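Local coordinates for arginine kinase (Anthopleura japonica, PDB 4RF7), which catalyses the reversible transfer of a phosphoryl group from ATP to L-arginine, yielding phosphoarginine and ADP, at residues R125-T130 / V290-P295; D222-V227 / S239-S244; T284-S289 / Q346-M351; D411-G416 / C424-G429. All coordinates share one frame; numbering follows the deposited sequence.

Contact 1. Residues R125-T130 / V290-P295; sequences RYIRST and VHVKIP. With ARG (arginine), chain H.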
loop_
_atom_site.group_PDB
_atom_site.type_symbol
_atom_site.label_atom_id
_atom_site.label_comp_id
_atom_site.label_asym_id
_atom_site.label_seq_id
_atom_site.Cartn_x
_atom_site.Cartn_y
_atom_site.Cartn_z
ATOM N N ARG A 125 7.607 7.357 -6.315
ATOM C CA ARG A 125 8.637 8.189 -5.702
ATOM C C ARG A 125 8.031 9.220 -4.753
ATOM O O ARG A 125 8.705 9.717 -3.852
ATOM C CB ARG A 125 9.454 8.911 -6.778
ATOM C CG ARG A 125 10.273 7.999 -7.678
ATOM C CD ARG A 125 10.983 8.794 -8.768
ATOM N NE ARG A 125 11.873 7.960 -9.570
ATOM C CZ ARG A 125 13.169 7.794 -9.319
ATOM N NH1 ARG A 125 13.729 8.405 -8.283
ATOM N NH2 ARG A 125 13.905 7.018 -10.101
ATOM N N TYR A 126 6.754 9.540 -4.952
ATOM C CA TYR A 126 6.127 10.617 -4.193
ATOM C C TYR A 126 4.717 10.285 -3.712
ATOM O O TYR A 126 4.379 10.531 -2.554
ATOM C CB TYR A 126 6.115 11.906 -5.024
ATOM C CG TYR A 126 7.473 12.278 -5.564
ATOM C CD1 TYR A 126 8.427 12.862 -4.743
ATOM C CD2 TYR A 126 7.811 12.032 -6.890
ATOM C CE1 TYR A 126 9.676 13.196 -5.224
ATOM C CE2 TYR A 126 9.065 12.365 -7.384
ATOM C CZ TYR A 126 9.992 12.947 -6.543
ATOM O OH TYR A 126 11.240 13.286 -7.013
ATOM N N ILE A 127 3.901 9.729 -4.603
ATOM C CA ILE A 127 2.505 9.432 -4.288
ATOM C C ILE A 127 2.369 8.041 -3.668
ATOM O O ILE A 127 2.971 7.076 -4.149
ATOM C CB ILE A 127 1.615 9.555 -5.546
ATOM C CG1 ILE A 127 1.631 10.997 -6.058
ATOM C CG2 ILE A 127 0.191 9.099 -5.259
ATOM C CD1 ILE A 127 0.831 11.215 -7.332
ATOM N N ARG A 128 1.582 7.941 -2.598
ATOM C CA ARG A 128 1.446 6.684 -1.871
ATOM C C ARG A 128 0.110 5.993 -2.111
ATOM O O ARG A 128 0.039 4.760 -2.136
ATOM C CB ARG A 128 1.680 6.901 -0.373
ATOM C CG ARG A 128 3.083 7.401 -0.054
ATOM C CD ARG A 128 3.377 7.414 1.436
ATOM N NE ARG A 128 4.807 7.589 1.690
ATOM C CZ ARG A 128 5.365 7.547 2.895
ATOM N NH1 ARG A 128 4.613 7.338 3.967
ATOM N NH2 ARG A 128 6.673 7.712 3.026
ATOM N N SER A 129 -0.948 6.781 -2.290
ATOM C CA SER A 129 -2.278 6.219 -2.496
ATOM C C SER A 129 -3.249 7.220 -3.117
ATOM O O SER A 129 -3.047 8.435 -3.029
ATOM C CB SER A 129 -2.843 5.706 -1.173
ATOM O OG SER A 129 -2.977 6.761 -0.235
ATOM N N THR A 130 -4.301 6.691 -3.738
ATOM C CA THR A 130 -5.319 7.503 -4.400
ATOM C C THR A 130 -6.708 6.986 -4.013
ATOM O O THR A 130 -6.909 5.777 -3.866
ATOM C CB THR A 130 -5.153 7.443 -5.929
ATOM O OG1 THR A 130 -3.868 7.963 -6.297
ATOM C CG2 THR A 130 -6.233 8.249 -6.630
ATOM N N VAL A 290 -5.535 12.182 -2.549
ATOM C CA VAL A 290 -4.247 11.557 -2.815
ATOM C C VAL A 290 -3.339 11.752 -1.602
ATOM O O VAL A 290 -3.301 12.843 -1.023
ATOM C CB VAL A 290 -3.570 12.175 -4.068
ATOM C CG1 VAL A 290 -2.137 11.675 -4.221
ATOM C CG2 VAL A 290 -4.371 11.868 -5.327
ATOM N N HIS A 291 -2.642 10.692 -1.197
ATOM C CA HIS A 291 -1.575 10.818 -0.215
ATOM C C HIS A 291 -0.262 10.965 -0.971
ATOM O O HIS A 291 0.085 10.114 -1.797
ATOM C CB HIS A 291 -1.515 9.600 0.708
ATOM C CG HIS A 291 -2.633 9.540 1.716
ATOM N ND1 HIS A 291 -2.768 8.510 2.607
ATOM C CD2 HIS A 291 -3.649 10.394 1.952
ATOM C CE1 HIS A 291 -3.831 8.717 3.362
ATOM N NE2 HIS A 291 -4.392 9.866 2.983
ATOM N N VAL A 292 0.460 12.048 -0.699
ATOM C CA VAL A 292 1.710 12.319 -1.398
ATOM C C VAL A 292 2.733 12.919 -0.439
ATOM O O VAL A 292 2.390 13.730 0.427
ATOM C CB VAL A 292 1.478 13.242 -2.619
ATOM C CG1 VAL A 292 0.887 14.574 -2.177
ATOM C CG2 VAL A 292 2.766 13.451 -3.405
ATOM N N LYS A 293 3.985 12.497 -0.583
ATOM C CA LYS A 293 5.064 12.994 0.261
ATOM C C LYS A 293 5.780 14.139 -0.449
ATOM O O LYS A 293 6.555 13.920 -1.385
ATOM C CB LYS A 293 6.043 11.865 0.593
ATOM C CG LYS A 293 7.276 12.298 1.369
ATOM C CD LYS A 293 7.952 11.089 1.998
ATOM C CE LYS A 293 9.394 11.386 2.382
ATOM N NZ LYS A 293 10.073 10.175 2.932
ATOM N N ILE A 294 5.507 15.358 0.002
ATOM C CA ILE A 294 6.058 16.559 -0.613
ATOM C C ILE A 294 6.616 17.546 0.420
ATOM O O ILE A 294 6.183 18.698 0.468
ATOM C CB ILE A 294 4.984 17.273 -1.456
ATOM C CG1 ILE A 294 3.649 17.291 -0.707
ATOM C CG2 ILE A 294 4.804 16.586 -2.803
ATOM C CD1 ILE A 294 2.630 18.262 -1.274
ATOM N N PRO A 295 7.597 17.107 1.235
ATOM C CA PRO A 295 8.086 17.973 2.319
ATOM C C PRO A 295 8.723 19.276 1.840
ATOM O O PRO A 295 8.687 20.271 2.567
ATOM C CB PRO A 295 9.141 17.104 3.017
ATOM C CG PRO A 295 9.574 16.122 1.986
ATOM C CD PRO A 295 8.344 15.835 1.169
HETATM N N ARG H . -11.319 7.477 5.284
HETATM C CA ARG H . -9.927 7.887 5.142
HETATM C C ARG H . -9.825 9.401 4.974
HETATM O O ARG H . -9.749 10.149 5.951
HETATM C CB ARG H . -9.281 7.179 3.948
HETATM C CG ARG H . -7.780 7.388 3.829
HETATM C CD ARG H . -7.241 6.857 2.512
HETATM N NE ARG H . -6.971 7.924 1.552
HETATM C CZ ARG H . -6.007 7.875 0.640
HETATM N NH1 ARG H . -5.228 6.810 0.569
HETATM N NH2 ARG H . -5.818 8.886 -0.198
HETATM O OXT ARG H . -9.826 9.918 3.857
#

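Contact 2. Residues D222-V227 / S239-S244; sequences DKTFLV and SMEKGS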
loop_
_atom_site.group_PDB
_atom_site.type_symbol
_atom_site.label_atom_id
_atom_site.label_comp_id
_atom_site.label_asym_id
_atom_site.label_seq_id
_atom_site.Cartn_x
_atom_site.Cartn_y
_atom_site.Cartn_z
ATOM N N ASP A 222 -10.385 -7.540 -5.516
ATOM C CA ASP A 222 -9.114 -6.829 -5.413
ATOM C C ASP A 222 -9.084 -5.889 -4.215
ATOM O O ASP A 222 -8.018 -5.408 -3.822
ATOM C CB ASP A 222 -8.838 -6.037 -6.692
ATOM C CG ASP A 222 -8.535 -6.929 -7.874
ATOM O OD1 ASP A 222 -8.178 -8.106 -7.649
ATOM O OD2 ASP A 222 -8.642 -6.453 -9.024
ATOM N N LYS A 223 -10.260 -5.632 -3.643
ATOM C CA LYS A 223 -10.410 -4.675 -2.546
ATOM C C LYS A 223 -9.919 -3.290 -2.960
ATOM O O LYS A 223 -9.241 -2.601 -2.200
ATOM C CB LYS A 223 -9.698 -5.159 -1.277
ATOM C CG LYS A 223 -10.264 -6.459 -0.712
ATOM C CD LYS A 223 -9.506 -6.897 0.538
ATOM C CE LYS A 223 -10.134 -8.138 1.160
ATOM N NZ LYS A 223 -9.330 -8.666 2.299
ATOM N N THR A 224 -10.264 -2.903 -4.184
ATOM C CA THR A 224 -9.975 -1.568 -4.689
ATOM C C THR A 224 -11.283 -0.847 -4.986
ATOM O O THR A 224 -11.294 0.228 -5.596
ATOM C CB THR A 224 -9.120 -1.620 -5.960
ATOM O OG1 THR A 224 -9.796 -2.401 -6.952
ATOM C CG2 THR A 224 -7.765 -2.245 -5.667
ATOM N N PHE A 225 -12.384 -1.458 -4.551
ATOM C CA PHE A 225 -13.718 -0.903 -4.731
ATOM C C PHE A 225 -14.577 -1.285 -3.531
ATOM O O PHE A 225 -14.602 -2.452 -3.128
ATOM C CB PHE A 225 -14.346 -1.434 -6.021
ATOM C CG PHE A 225 -15.748 -0.951 -6.260
ATOM C CD1 PHE A 225 -15.982 0.319 -6.772
ATOM C CD2 PHE A 225 -16.835 -1.770 -5.982
ATOM C CE1 PHE A 225 -17.279 0.767 -6.997
ATOM C CE2 PHE A 225 -18.134 -1.331 -6.206
ATOM C CZ PHE A 225 -18.357 -0.059 -6.712
ATOM N N LEU A 226 -15.273 -0.303 -2.963
ATOM C CA LEU A 226 -16.047 -0.510 -1.742
ATOM C C LEU A 226 -17.370 0.244 -1.809
ATOM O O LEU A 226 -17.412 1.399 -2.240
ATOM C CB LEU A 226 -15.248 -0.030 -0.524
ATOM C CG LEU A 226 -15.955 -0.103 0.833
ATOM C CD1 LEU A 226 -16.114 -1.549 1.264
ATOM C CD2 LEU A 226 -15.212 0.695 1.900
ATOM N N VAL A 227 -18.452 -0.408 -1.388
ATOM C CA VAL A 227 -19.747 0.257 -1.296
ATOM C C VAL A 227 -20.337 0.096 0.101
ATOM O O VAL A 227 -20.460 -1.026 0.601
ATOM C CB VAL A 227 -20.753 -0.293 -2.332
ATOM C CG1 VAL A 227 -22.123 0.351 -2.147
ATOM C CG2 VAL A 227 -20.250 -0.059 -3.747
ATOM N N SER A 239 -13.759 4.101 -4.822
ATOM C CA SER A 239 -12.741 3.415 -5.608
ATOM C C SER A 239 -11.393 3.922 -5.111
ATOM O O SER A 239 -11.166 5.134 -5.042
ATOM C CB SER A 239 -12.911 3.697 -7.103
ATOM O OG SER A 239 -11.909 3.043 -7.864
ATOM N N MET A 240 -10.505 3.004 -4.741
ATOM C CA MET A 240 -9.242 3.394 -4.124
ATOM C C MET A 240 -8.166 2.356 -4.383
ATOM O O MET A 240 -8.470 1.195 -4.659
ATOM C CB MET A 240 -9.422 3.591 -2.615
ATOM C CG MET A 240 -9.703 2.309 -1.833
ATOM S SD MET A 240 -11.265 1.541 -2.303
ATOM C CE MET A 240 -11.264 0.063 -1.279
ATOM N N GLU A 241 -6.909 2.781 -4.300
ATOM C CA GLU A 241 -5.781 1.865 -4.417
ATOM C C GLU A 241 -4.489 2.592 -4.065
ATOM O O GLU A 241 -4.445 3.827 -4.079
ATOM C CB GLU A 241 -5.687 1.287 -5.833
ATOM C CG GLU A 241 -5.373 2.310 -6.913
ATOM C CD GLU A 241 -5.549 1.744 -8.310
ATOM O OE1 GLU A 241 -4.765 2.107 -9.215
ATOM O OE2 GLU A 241 -6.483 0.939 -8.504
ATOM N N LYS A 242 -3.452 1.827 -3.735
ATOM C CA LYS A 242 -2.117 2.386 -3.532
ATOM C C LYS A 242 -1.571 2.903 -4.854
ATOM O O LYS A 242 -2.047 2.516 -5.928
ATOM C CB LYS A 242 -1.162 1.332 -2.961
ATOM C CG LYS A 242 -1.446 0.940 -1.514
ATOM C CD LYS A 242 -0.375 -0.001 -0.974
ATOM C CE LYS A 242 -0.602 -0.303 0.502
ATOM N NZ LYS A 242 -0.728 0.935 1.317
ATOM N N GLY A 243 -0.564 3.766 -4.784
ATOM C CA GLY A 243 0.008 4.323 -5.996
ATOM C C GLY A 243 -0.746 5.547 -6.479
ATOM O O GLY A 243 -1.528 6.141 -5.731
ATOM N N SER A 244 -0.537 5.907 -7.743
ATOM C CA SER A 244 -0.907 7.231 -8.234
ATOM C C SER A 244 -1.931 7.259 -9.363
ATOM O O SER A 244 -2.311 8.338 -9.816
ATOM C CB SER A 244 0.355 7.951 -8.714
ATOM O OG SER A 244 0.952 7.249 -9.793
#

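Contact 3. Residues T284-S289 / Q346-M351; sequences TGMRAS and QCVQDM. With ARG (arginine), chain H.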
loop_
_atom_site.group_PDB
_atom_site.type_symbol
_atom_site.label_atom_id
_atom_site.label_comp_id
_atom_site.label_asym_id
_atom_site.label_seq_id
_atom_site.Cartn_x
_atom_site.Cartn_y
_atom_site.Cartn_z
ATOM N N THR A 284 -21.460 16.979 -6.767
ATOM C CA THR A 284 -20.723 15.800 -7.201
ATOM C C THR A 284 -20.868 14.673 -6.187
ATOM O O THR A 284 -20.734 13.495 -6.530
ATOM C CB THR A 284 -19.225 16.109 -7.380
ATOM O OG1 THR A 284 -18.672 16.547 -6.131
ATOM C CG2 THR A 284 -19.020 17.183 -8.427
ATOM N N GLY A 285 -21.125 15.040 -4.934
ATOM C CA GLY A 285 -21.118 14.082 -3.843
ATOM C C GLY A 285 -19.731 13.503 -3.623
ATOM O O GLY A 285 -19.570 12.485 -2.937
ATOM N N MET A 286 -18.725 14.174 -4.181
ATOM C CA MET A 286 -17.390 13.591 -4.310
ATOM C C MET A 286 -16.361 14.076 -3.289
ATOM O O MET A 286 -16.320 15.257 -2.931
ATOM C CB MET A 286 -16.858 13.812 -5.731
ATOM C CG MET A 286 -15.428 13.318 -5.946
ATOM S SD MET A 286 -14.882 13.420 -7.665
ATOM C CE MET A 286 -15.901 12.144 -8.413
ATOM N N ARG A 287 -15.550 13.138 -2.807
ATOM C CA ARG A 287 -14.288 13.463 -2.160
ATOM C C ARG A 287 -13.175 12.708 -2.880
ATOM O O ARG A 287 -13.037 11.491 -2.726
ATOM C CB ARG A 287 -14.290 13.092 -0.674
ATOM C CG ARG A 287 -12.985 13.477 0.027
ATOM C CD ARG A 287 -12.968 13.128 1.506
ATOM N NE ARG A 287 -11.777 13.670 2.159
ATOM C CZ ARG A 287 -10.608 13.038 2.236
ATOM N NH1 ARG A 287 -9.580 13.611 2.845
ATOM N NH2 ARG A 287 -10.464 11.833 1.702
ATOM N N ALA A 288 -12.396 13.425 -3.682
ATOM C CA ALA A 288 -11.233 12.838 -4.344
ATOM C C ALA A 288 -9.988 13.177 -3.536
ATOM O O ALA A 288 -9.816 14.326 -3.120
ATOM C CB ALA A 288 -11.098 13.362 -5.761
ATOM N N SER A 289 -9.119 12.192 -3.314
ATOM C CA SER A 289 -7.940 12.418 -2.481
ATOM C C SER A 289 -6.696 11.625 -2.886
ATOM O O SER A 289 -6.786 10.545 -3.482
ATOM C CB SER A 289 -8.262 12.155 -1.010
ATOM O OG SER A 289 -8.656 10.813 -0.805
ATOM N N GLN A 346 -14.259 17.287 -13.794
ATOM C CA GLN A 346 -13.462 18.478 -13.517
ATOM C C GLN A 346 -12.775 18.407 -12.156
ATOM O O GLN A 346 -11.645 18.867 -11.998
ATOM C CB GLN A 346 -14.328 19.736 -13.619
ATOM C CG GLN A 346 -14.752 20.081 -15.042
ATOM C CD GLN A 346 -15.667 21.294 -15.106
ATOM O OE1 GLN A 346 -16.762 21.293 -14.540
ATOM N NE2 GLN A 346 -15.217 22.339 -15.796
ATOM N N CYS A 347 -13.465 17.828 -11.179
ATOM C CA CYS A 347 -12.898 17.611 -9.849
ATOM C C CYS A 347 -11.651 16.725 -9.926
ATOM O O CYS A 347 -10.605 17.039 -9.346
ATOM C CB CYS A 347 -13.950 16.962 -8.946
ATOM S SG CYS A 347 -13.393 16.619 -7.272
ATOM N N VAL A 348 -11.772 15.619 -10.655
ATOM C CA VAL A 348 -10.659 14.692 -10.849
ATOM C C VAL A 348 -9.517 15.352 -11.619
ATOM O O VAL A 348 -8.344 15.195 -11.269
ATOM C CB VAL A 348 -11.117 13.422 -11.593
ATOM C CG1 VAL A 348 -9.934 12.522 -11.902
ATOM C CG2 VAL A 348 -12.154 12.671 -10.769
ATOM N N GLN A 349 -9.863 16.096 -12.666
ATOM C CA GLN A 349 -8.859 16.764 -13.488
ATOM C C GLN A 349 -8.099 17.831 -12.699
ATOM O O GLN A 349 -6.874 17.944 -12.820
ATOM C CB GLN A 349 -9.501 17.381 -14.734
ATOM C CG GLN A 349 -8.490 17.784 -15.804
ATOM C CD GLN A 349 -7.805 16.585 -16.441
ATOM O OE1 GLN A 349 -8.444 15.786 -17.126
ATOM N NE2 GLN A 349 -6.500 16.451 -16.213
ATOM N N ASP A 350 -8.824 18.607 -11.894
ATOM C CA ASP A 350 -8.201 19.604 -11.024
ATOM C C ASP A 350 -7.253 18.922 -10.048
ATOM O O ASP A 350 -6.159 19.417 -9.768
ATOM C CB ASP A 350 -9.262 20.368 -10.226
ATOM C CG ASP A 350 -10.025 21.374 -11.063
ATOM O OD1 ASP A 350 -9.625 21.621 -12.218
ATOM O OD2 ASP A 350 -11.026 21.926 -10.550
ATOM N N MET A 351 -7.700 17.783 -9.528
ATOM C CA MET A 351 -6.931 16.991 -8.576
ATOM C C MET A 351 -5.639 16.475 -9.208
ATOM O O MET A 351 -4.562 16.593 -8.625
ATOM C CB MET A 351 -7.777 15.818 -8.082
ATOM C CG MET A 351 -7.176 15.081 -6.913
ATOM S SD MET A 351 -6.928 16.166 -5.492
ATOM C CE MET A 351 -5.869 15.111 -4.507
HETATM N N ARG H . -11.319 7.477 5.284
HETATM C CA ARG H . -9.927 7.887 5.142
HETATM C C ARG H . -9.825 9.401 4.974
HETATM O O ARG H . -9.749 10.149 5.951
HETATM C CB ARG H . -9.281 7.179 3.948
HETATM C CG ARG H . -7.780 7.388 3.829
HETATM C CD ARG H . -7.241 6.857 2.512
HETATM N NE ARG H . -6.971 7.924 1.552
HETATM C CZ ARG H . -6.007 7.875 0.640
HETATM N NH1 ARG H . -5.228 6.810 0.569
HETATM N NH2 ARG H . -5.818 8.886 -0.198
HETATM O OXT ARG H . -9.826 9.918 3.857
#

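Contact 4. Residues D411-G416 / C424-G429; sequences DCINSG and CGVYAG. With ACT (acetate ion), chain D.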
loop_
_atom_site.group_PDB
_atom_site.type_symbol
_atom_site.label_atom_id
_atom_site.label_comp_id
_atom_site.label_asym_id
_atom_site.label_seq_id
_atom_site.Cartn_x
_atom_site.Cartn_y
_atom_site.Cartn_z
ATOM N N ASP A 411 19.965 7.803 -7.212
ATOM C CA ASP A 411 19.043 6.773 -6.723
ATOM C C ASP A 411 19.839 5.586 -6.185
ATOM O O ASP A 411 19.484 4.989 -5.166
ATOM C CB ASP A 411 18.112 6.288 -7.843
ATOM C CG ASP A 411 17.049 7.308 -8.217
ATOM O OD1 ASP A 411 16.604 8.064 -7.325
ATOM O OD2 ASP A 411 16.648 7.338 -9.404
ATOM N N CYS A 412 20.925 5.255 -6.879
ATOM C CA CYS A 412 21.746 4.106 -6.511
ATOM C C CYS A 412 22.544 4.317 -5.232
ATOM O O CYS A 412 22.709 3.392 -4.437
ATOM C CB CYS A 412 22.694 3.744 -7.649
ATOM S SG CYS A 412 21.847 3.017 -9.062
ATOM N N ILE A 413 23.033 5.537 -5.034
ATOM C CA ILE A 413 23.896 5.840 -3.897
ATOM C C ILE A 413 23.123 6.470 -2.735
ATOM O O ILE A 413 23.700 6.768 -1.689
ATOM C CB ILE A 413 25.035 6.794 -4.307
ATOM C CG1 ILE A 413 24.492 8.210 -4.523
ATOM C CG2 ILE A 413 25.735 6.281 -5.569
ATOM C CD1 ILE A 413 25.558 9.219 -4.919
ATOM N N ASN A 414 21.821 6.670 -2.918
ATOM C CA ASN A 414 21.002 7.388 -1.937
ATOM C C ASN A 414 21.118 6.848 -0.506
ATOM O O ASN A 414 21.294 7.617 0.442
ATOM C CB ASN A 414 19.536 7.440 -2.384
ATOM C CG ASN A 414 18.762 8.567 -1.718
ATOM O OD1 ASN A 414 19.008 9.745 -1.991
ATOM N ND2 ASN A 414 17.819 8.213 -0.844
ATOM N N SER A 415 21.046 5.528 -0.356
ATOM C CA SER A 415 21.138 4.898 0.963
ATOM C C SER A 415 22.487 5.131 1.653
ATOM O O SER A 415 22.548 5.261 2.879
ATOM C CB SER A 415 20.849 3.400 0.858
ATOM O OG SER A 415 20.844 2.796 2.137
ATOM N N GLY A 416 23.563 5.180 0.870
ATOM C CA GLY A 416 24.885 5.437 1.422
ATOM C C GLY A 416 25.082 6.900 1.780
ATOM O O GLY A 416 25.953 7.246 2.582
ATOM N N CYS A 424 28.534 -0.549 2.481
ATOM C CA CYS A 424 28.604 -0.375 1.037
ATOM C C CYS A 424 27.939 0.939 0.633
ATOM O O CYS A 424 28.614 1.902 0.257
ATOM C CB CYS A 424 27.923 -1.553 0.338
ATOM S SG CYS A 424 27.879 -1.452 -1.460
ATOM N N GLY A 425 26.612 0.970 0.710
ATOM C CA GLY A 425 25.868 2.193 0.471
ATOM C C GLY A 425 25.424 2.412 -0.963
ATOM O O GLY A 425 25.041 3.525 -1.333
ATOM N N VAL A 426 25.479 1.360 -1.776
ATOM C CA VAL A 426 25.048 1.461 -3.168
ATOM C C VAL A 426 24.134 0.298 -3.550
ATOM O O VAL A 426 24.451 -0.866 -3.288
ATOM C CB VAL A 426 26.247 1.538 -4.134
ATOM C CG1 VAL A 426 25.769 1.559 -5.578
ATOM C CG2 VAL A 426 27.073 2.778 -3.850
ATOM N N TYR A 427 22.996 0.625 -4.157
ATOM C CA TYR A 427 22.042 -0.380 -4.612
ATOM C C TYR A 427 21.745 -0.185 -6.092
ATOM O O TYR A 427 21.788 0.937 -6.592
ATOM C CB TYR A 427 20.739 -0.275 -3.820
ATOM C CG TYR A 427 20.857 -0.678 -2.372
ATOM C CD1 TYR A 427 21.337 0.209 -1.419
ATOM C CD2 TYR A 427 20.478 -1.946 -1.957
ATOM C CE1 TYR A 427 21.441 -0.158 -0.090
ATOM C CE2 TYR A 427 20.580 -2.324 -0.634
ATOM C CZ TYR A 427 21.059 -1.426 0.296
ATOM O OH TYR A 427 21.156 -1.803 1.615
ATOM N N ALA A 428 21.441 -1.270 -6.795
ATOM C CA ALA A 428 21.076 -1.162 -8.207
ATOM C C ALA A 428 19.557 -1.164 -8.353
ATOM O O ALA A 428 18.878 -2.016 -7.775
ATOM C CB ALA A 428 21.685 -2.294 -9.002
ATOM N N GLY A 429 19.031 -0.210 -9.120
ATOM C CA GLY A 429 17.597 -0.103 -9.340
ATOM C C GLY A 429 17.118 -1.047 -10.429
ATOM O O GLY A 429 15.967 -1.501 -10.417
HETATM C C ACT D . 25.271 -1.453 3.477
HETATM O O ACT D . 24.528 -0.902 2.632
HETATM O OXT ACT D . 26.298 -2.000 3.026
HETATM C CH3 ACT D . 24.956 -1.463 4.943
#

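Contact 1. Residues R125-T130 / V290-P295
The carbonyl oxygen of Tyr126 is approached by two groups of the facing strand: Lys293 N gives a nearly straight hydrogen bond (2.8 Å, 174° at the hydrogen), and Val292 CA adds a CA-H...O contact at 3.4 Å. This antiparallel pairing runs through the middle of the eight-stranded sheet of the first phosphagen kinase catalytic domain. A classic beta bulge interrupts it, since Arg128 and Ser129 both face His291. The two bulge residues use both backbone polar atoms of His291: Arg128 N donates to His291 O, while His291 N donates to Ser129 O.

On the face of Ile127, Thr130, Val290 and Val292, Ile127 spreads its branches over both valines. Its CG2, anti to the backbone N, reaches Val290 CG1 at 3.6 Å, whereas its CG1 meets Val292 CG2 at 3.8 Å. Helix 246-264 covers Thr130 on this side, and Thr130 OG1 bonds to Gly243 O.

The other face carries the extended Arg128 and Lys293 chains, which cross with Arg128 NH2 only 4.2 Å from Lys293 NZ, a like-charge approach. Ser129 and His291, predicted ATP-site residues, meet a bound free arginine here, consistent with that molecule occupying part of the nucleotide pocket. The separation of its NH1 from Ser129 OG is doubtfully short, but its guanidinium plane lies almost parallel to the imidazole of His291, with ligand CZ 3.4 Å above the ring centre.

Contact 2. Residues D222-V227 / S239-S244
Segments 222-227 and 239-244 meet at the open end of the antiparallel hairpin formed by strands 225-229 and 235-242, where Phe225 and Ser239 make a non-hydrogen-bonded pair with CA atoms 4.5 Å apart. Beyond that pair one further backbone bond forms, Met240 N to Thr224 O (3.0 Å, 166° at the hydrogen). The donor stands 46° out of the carbonyl plane, so it approaches from above rather than along a lone pair. Ser239 CA adds a CA-H...O contact to the same oxygen, and Arg252 NE of helix 246-264 donates to it as well.

Met240 and Thr224 contribute the largest shares of the buried surface. With chi1 at 68° and a bend at chi2, the Met240 chain folds back over the Thr224 peptide, bringing SD to 3.5 Å from Thr224 O. The terminal methyl then extends along the partner backbone: Met240 CE lies 3.8 Å from Phe225 N and 4.1 Å from Leu226 CB. Phe193 covers Met240 from a loop, and the Arg131 side chain, of the predicted ATP site, is about 4 Å away.

Phe225 and Ser239 face helix 246-264, where Phe225 packs on Ala256 and Ser239 OG bonds to Val249 O. Glu241 pairs with Arg252, which therefore holds both this carboxylate and the Thr224 carbonyl. Farther along, Thr224 and Glu241 touch obliquely through aliphatic carbons, Thr224 CG2 lying 4.1 Å from Glu241 CB.

Contact 3. Residues T284-S289 / Q346-M351
Strand 286-289 and helix 346-351 run nearly parallel, their local axes 9.0 Å apart and crossing at -20°, an alpha/beta layer in which the long helix 344-370 packs along one face of the catalytic sheet. No hydrogen bond joins the two segments; the interface is made of sulfur and aliphatic groups.

Cys347 points at the strand, and its SG, anti to the backbone N (chi1 180°), reaches between two strand residues. It approaches Met286 SD to 3.6 Å and Ala288 CB to 4.3 Å. Met286 extends straight out to its sulfur before bending at chi3, and that sulfur also lies 4.2 Å from Val348 CG2. Phe250 of helix 246-264 touches both Met286 and Val348, so a second helix completes this buried cluster.

One turn along from Cys347, Met351 bends at chi2 (59°) and slides its methyl group beneath the strand backbone, with CE 3.9 Å from Ser289 C. At the other end of the strand, an ST turn sets the entry: Thr284 OG1 accepts from Met286 N at 3.1 Å.

Arg287 and Ser289, both of the predicted ATP site, point away from the helix, toward the side where a free arginine molecule lies. Asp333 forms a salt bridge with Arg287 NH1, while Arg287 NH2 is 3.0 Å from the carboxylate OXT of the bound arginine.

Contact 4. Residues D411-G416 / C424-G429
A glycine-containing loop following helix 409-418, in the N-terminal domain of the second kinase repeat, folds back against that helix. By sequence, residues 424-427 match the end of the 71-75 loop of the first repeat, which by similarity binds substrate. The main link is Tyr427 N to Cys412 O (2.8 Å, 169° at the hydrogen), reinforced by a CA-H...O contact from Val426 CA to the same oxygen at 3.3 Å. The helix is kinked here: the N atoms of Ser415 and Gly416 have no bond to the turn before, Gly416 N making only a weak one to Ile413 O, and Cys412 O accepts from the loop.

Close approach is possible at Gly416 and Gly425, whose CA atoms lie 3.5 Å apart with no side chain on either. Cys412 SG, beside its own backbone N (chi1 -71°), sits 3.2 Å from Tyr427 O. Val426 and Ile413 meet through their CG2 methyls at 4.1 Å. Ser415 approaches the Tyr427 ring obliquely, its CB 3.7 Å from CE1, while its OG bonds to Phe553 O.

An acetate ion, probably from the crystallisation liquor, is held by Cys424 N at 2.7 Å from OXT and weakly by Gly425 N. Its carboxylate may mimic that of a guanidino substrate.

Helix 438-448 closes the Ile413-Val426 side with Leu440, Phe441 and Ile444. Tyr427 packs on Phe553, Leu554 and Ala557 of helix 552-557, and Cys433 of helix 433-436 touches both Cys412 and Ala428.

Contacts 1 and 2 lie within one antiparallel sheet, and contact 3 packs a helix on it. Strand 127-136 lies between strand 286-293, its partner in contact 1, and strand 235-242 of contact 2: Thr130 N is 2.9 Å from Glu241 O, a probable hydrogen bond. Contacts 1 and 3 share strand 286-293, and Met351 CE packs 3.5 Å from Val290 N. Both touch the same bound arginine, contact 1 mainly at its guanidinium and contact 3 also at its carboxylate. Contact 2 stands beside this pocket, the Met240 side chain being about 6 Å from a bound arginine. Contact 4, in the second repeat, is centred 38 Å from contact 3, yet a 2.8 Å salt bridge from Arg125 NH2 to Asp411 OD2 ties it to contact 1.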